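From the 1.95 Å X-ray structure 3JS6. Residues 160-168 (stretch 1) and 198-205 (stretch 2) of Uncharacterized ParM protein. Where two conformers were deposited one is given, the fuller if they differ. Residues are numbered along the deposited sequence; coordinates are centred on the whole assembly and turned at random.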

# COMPACT_ATOMS: atom_id res chain seq x y z
N VAL A 160 9.99 0.29 -7.24
CA VAL A 160 9.56 1.28 -8.22
C VAL A 160 8.77 2.39 -7.53
O VAL A 160 8.56 2.35 -6.32
CB VAL A 160 8.67 0.65 -9.32
CG1 VAL A 160 9.48 -0.40 -10.08
CG2 VAL A 160 7.41 0.06 -8.73
N ALA A 161 8.36 3.40 -8.30
CA ALA A 161 7.54 4.49 -7.75
C ALA A 161 6.16 3.88 -7.46
O ALA A 161 5.64 3.10 -8.25
CB ALA A 161 7.41 5.62 -8.77
N GLN A 162 5.55 4.25 -6.34
CA GLN A 162 4.26 3.65 -5.95
C GLN A 162 3.14 3.64 -6.98
O GLN A 162 2.46 2.61 -7.14
CB GLN A 162 3.75 4.30 -4.67
CG GLN A 162 4.83 4.52 -3.66
CD GLN A 162 4.28 4.79 -2.28
OE1 GLN A 162 3.34 5.58 -2.12
NE2 GLN A 162 4.86 4.14 -1.28
N PRO A 163 2.91 4.77 -7.68
CA PRO A 163 1.84 4.78 -8.68
C PRO A 163 2.08 3.75 -9.77
O PRO A 163 1.14 3.33 -10.45
CB PRO A 163 1.87 6.21 -9.24
CG PRO A 163 2.45 7.01 -8.10
CD PRO A 163 3.55 6.09 -7.57
N MSE A 164 3.34 3.34 -9.95
CA MSE A 164 3.66 2.35 -11.00
C MSE A 164 3.08 0.97 -10.69
O MSE A 164 2.74 0.22 -11.61
CB MSE A 164 5.18 2.22 -11.19
CG MSE A 164 5.67 2.56 -12.59
SE MSE A 164 4.68 1.75 -14.09
CE MSE A 164 5.65 2.65 -15.52
N GLY A 165 2.99 0.64 -9.41
CA GLY A 165 2.44 -0.65 -9.05
C GLY A 165 1.01 -0.71 -9.51
O GLY A 165 0.55 -1.70 -10.05
N THR A 166 0.30 0.38 -9.28
CA THR A 166 -1.10 0.50 -9.67
C THR A 166 -1.24 0.39 -11.19
O THR A 166 -2.05 -0.38 -11.68
CB THR A 166 -1.67 1.84 -9.15
OG1 THR A 166 -1.64 1.83 -7.72
CG2 THR A 166 -3.10 2.05 -9.61
N LEU A 167 -0.46 1.16 -11.94
CA LEU A 167 -0.52 1.08 -13.40
C LEU A 167 -0.27 -0.35 -13.91
O LEU A 167 -0.95 -0.84 -14.83
CB LEU A 167 0.50 2.03 -14.02
CG LEU A 167 0.04 3.48 -14.07
CD1 LEU A 167 1.18 4.39 -14.48
CD2 LEU A 167 -1.11 3.60 -15.03
N LEU A 168 0.72 -1.01 -13.33
CA LEU A 168 1.11 -2.36 -13.71
C LEU A 168 0.05 -3.42 -13.40
O LEU A 168 -0.03 -4.45 -14.08
CB LEU A 168 2.43 -2.73 -13.03
CG LEU A 168 3.64 -1.96 -13.55
CD1 LEU A 168 4.89 -2.35 -12.72
CD2 LEU A 168 3.86 -2.24 -15.03
N ILE A 198 -2.67 12.88 -8.19
CA ILE A 198 -2.72 12.55 -9.61
C ILE A 198 -1.28 12.41 -10.10
O ILE A 198 -0.47 13.33 -9.91
CB ILE A 198 -3.42 13.63 -10.45
CG1 ILE A 198 -4.93 13.63 -10.18
CG2 ILE A 198 -3.17 13.36 -11.94
CD1 ILE A 198 -5.35 13.96 -8.74
N ASP A 199 -0.97 11.26 -10.70
CA ASP A 199 0.34 10.98 -11.25
C ASP A 199 0.12 10.61 -12.70
O ASP A 199 -0.63 9.67 -13.01
CB ASP A 199 1.01 9.81 -10.51
CG ASP A 199 1.60 10.24 -9.19
OD1 ASP A 199 2.62 10.94 -9.19
OD2 ASP A 199 1.02 9.91 -8.14
N THR A 200 0.77 11.35 -13.59
CA THR A 200 0.62 11.13 -15.02
C THR A 200 1.85 10.51 -15.65
O THR A 200 2.98 10.87 -15.34
CB THR A 200 0.25 12.46 -15.68
OG1 THR A 200 -1.05 12.85 -15.22
CG2 THR A 200 0.24 12.35 -17.19
N TYR A 201 1.61 9.55 -16.53
CA TYR A 201 2.66 8.82 -17.21
C TYR A 201 2.48 8.91 -18.71
O TYR A 201 1.36 8.83 -19.22
CB TYR A 201 2.61 7.34 -16.78
CG TYR A 201 3.18 7.07 -15.40
CD1 TYR A 201 2.52 7.50 -14.25
CD2 TYR A 201 4.41 6.44 -15.26
CE1 TYR A 201 3.10 7.30 -12.98
CE2 TYR A 201 4.99 6.25 -14.02
CZ TYR A 201 4.34 6.68 -12.88
OH TYR A 201 4.96 6.50 -11.66
N GLN A 202 3.58 9.06 -19.43
CA GLN A 202 3.55 9.12 -20.88
C GLN A 202 4.68 8.22 -21.36
O GLN A 202 5.85 8.37 -20.95
CB GLN A 202 3.78 10.55 -21.37
CG GLN A 202 3.94 10.67 -22.89
CD GLN A 202 2.62 10.76 -23.63
OE1 GLN A 202 1.88 11.73 -23.48
NE2 GLN A 202 2.32 9.75 -24.44
N ASN A 203 4.34 7.26 -22.21
CA ASN A 203 5.34 6.31 -22.72
C ASN A 203 6.13 5.74 -21.56
O ASN A 203 7.36 5.77 -21.54
CB ASN A 203 6.29 6.99 -23.71
CG ASN A 203 5.55 7.72 -24.83
OD1 ASN A 203 4.44 7.35 -25.19
ND2 ASN A 203 6.18 8.74 -25.40
N MSE A 204 5.38 5.28 -20.55
CA MSE A 204 5.94 4.65 -19.37
C MSE A 204 6.78 5.49 -18.45
O MSE A 204 7.40 4.95 -17.53
CB MSE A 204 6.76 3.42 -19.77
CG MSE A 204 5.93 2.35 -20.44
SE MSE A 204 6.94 0.74 -20.75
CE MSE A 204 8.08 1.44 -22.22
N LYS A 205 6.82 6.79 -18.67
CA LYS A 205 7.62 7.62 -17.78
C LYS A 205 6.75 8.67 -17.12
O LYS A 205 5.96 9.33 -17.78
CB LYS A 205 8.76 8.28 -18.56
CG LYS A 205 9.81 8.90 -17.67
CD LYS A 205 10.87 9.65 -18.44
CE LYS A 205 11.36 9.11 -19.46

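The first turns of a helix rest against a strand here, the two axes coming within 9.7 Å at an angle of 65°. No hydrogen bond crosses between them, so the contact depends on the packing of side chains, and its centre is the ring of Tyr 201, which contributes more buried area than any other residue.

Strand geometry sets up that role. Alternate side chains of an extended chain point in opposite directions, so Asp 199 and Tyr 201 point toward the helix while Thr 200, between them, points away and has its OG1 hydrogen-bonded elsewhere in the structure. With chi1 at -76° (m) and chi2 at 70°, Tyr 201 extends its ring along the side of the helix, offering a broad apolar surface to residues one turn apart. An aromatic residue suits this place because it is long enough to span the gap between the backbones and flat enough to be packed against.

Leu 167 makes the tightest of these apolar contacts. The CB of Leu 167 points toward the strand, and its m,t rotamer (chi1 -80°, chi2 171°), a common one for leucine in helices, brings Leu 167 CD1 over one face of the Tyr 201 ring, 3.6 Å from the ring centroid and 21° off its normal. This is a CH-pi interaction, and the closest pair, Leu 167 CD1 to Tyr 201 CD1, is 3.4 Å apart. One turn earlier, Pro 163 meets the same ring obliquely, its CB 4.1 Å from Tyr 201 CE1. Proline is well suited to the first turn of a helix, where its lack of an amide hydrogen costs no helical hydrogen bond, and its compact ring also fits beside Asp 199: Pro 163 CG lies 3.2 Å from Asp 199 OD2, a close approach but not a hydrogen bond.

Met 164, a selenomethionine, reaches the contact differently. Its CB points sideways, but the flexible chain brings its end nearer. Chi1 is -120°, between the usual wells, followed by m and t. Met 164 CE thereby lies 4.0 Å from Tyr 201 CE2 and 3.5 Å from Met 204 O, while Met 164 SE sits obliquely 5.2 Å from the centroid of the Tyr 201 ring.

The tyrosine hydroxyl lies near the start of the helix: Tyr 201 OH is 3.9 Å from Ala 161 CB and equally far from Met 164 N. Met 164 N already donates a hydrogen bond to Ala 161 O at 2.9 Å. The small methyl of Ala 161 points toward the strand and borders the hydroxyl without crowding it.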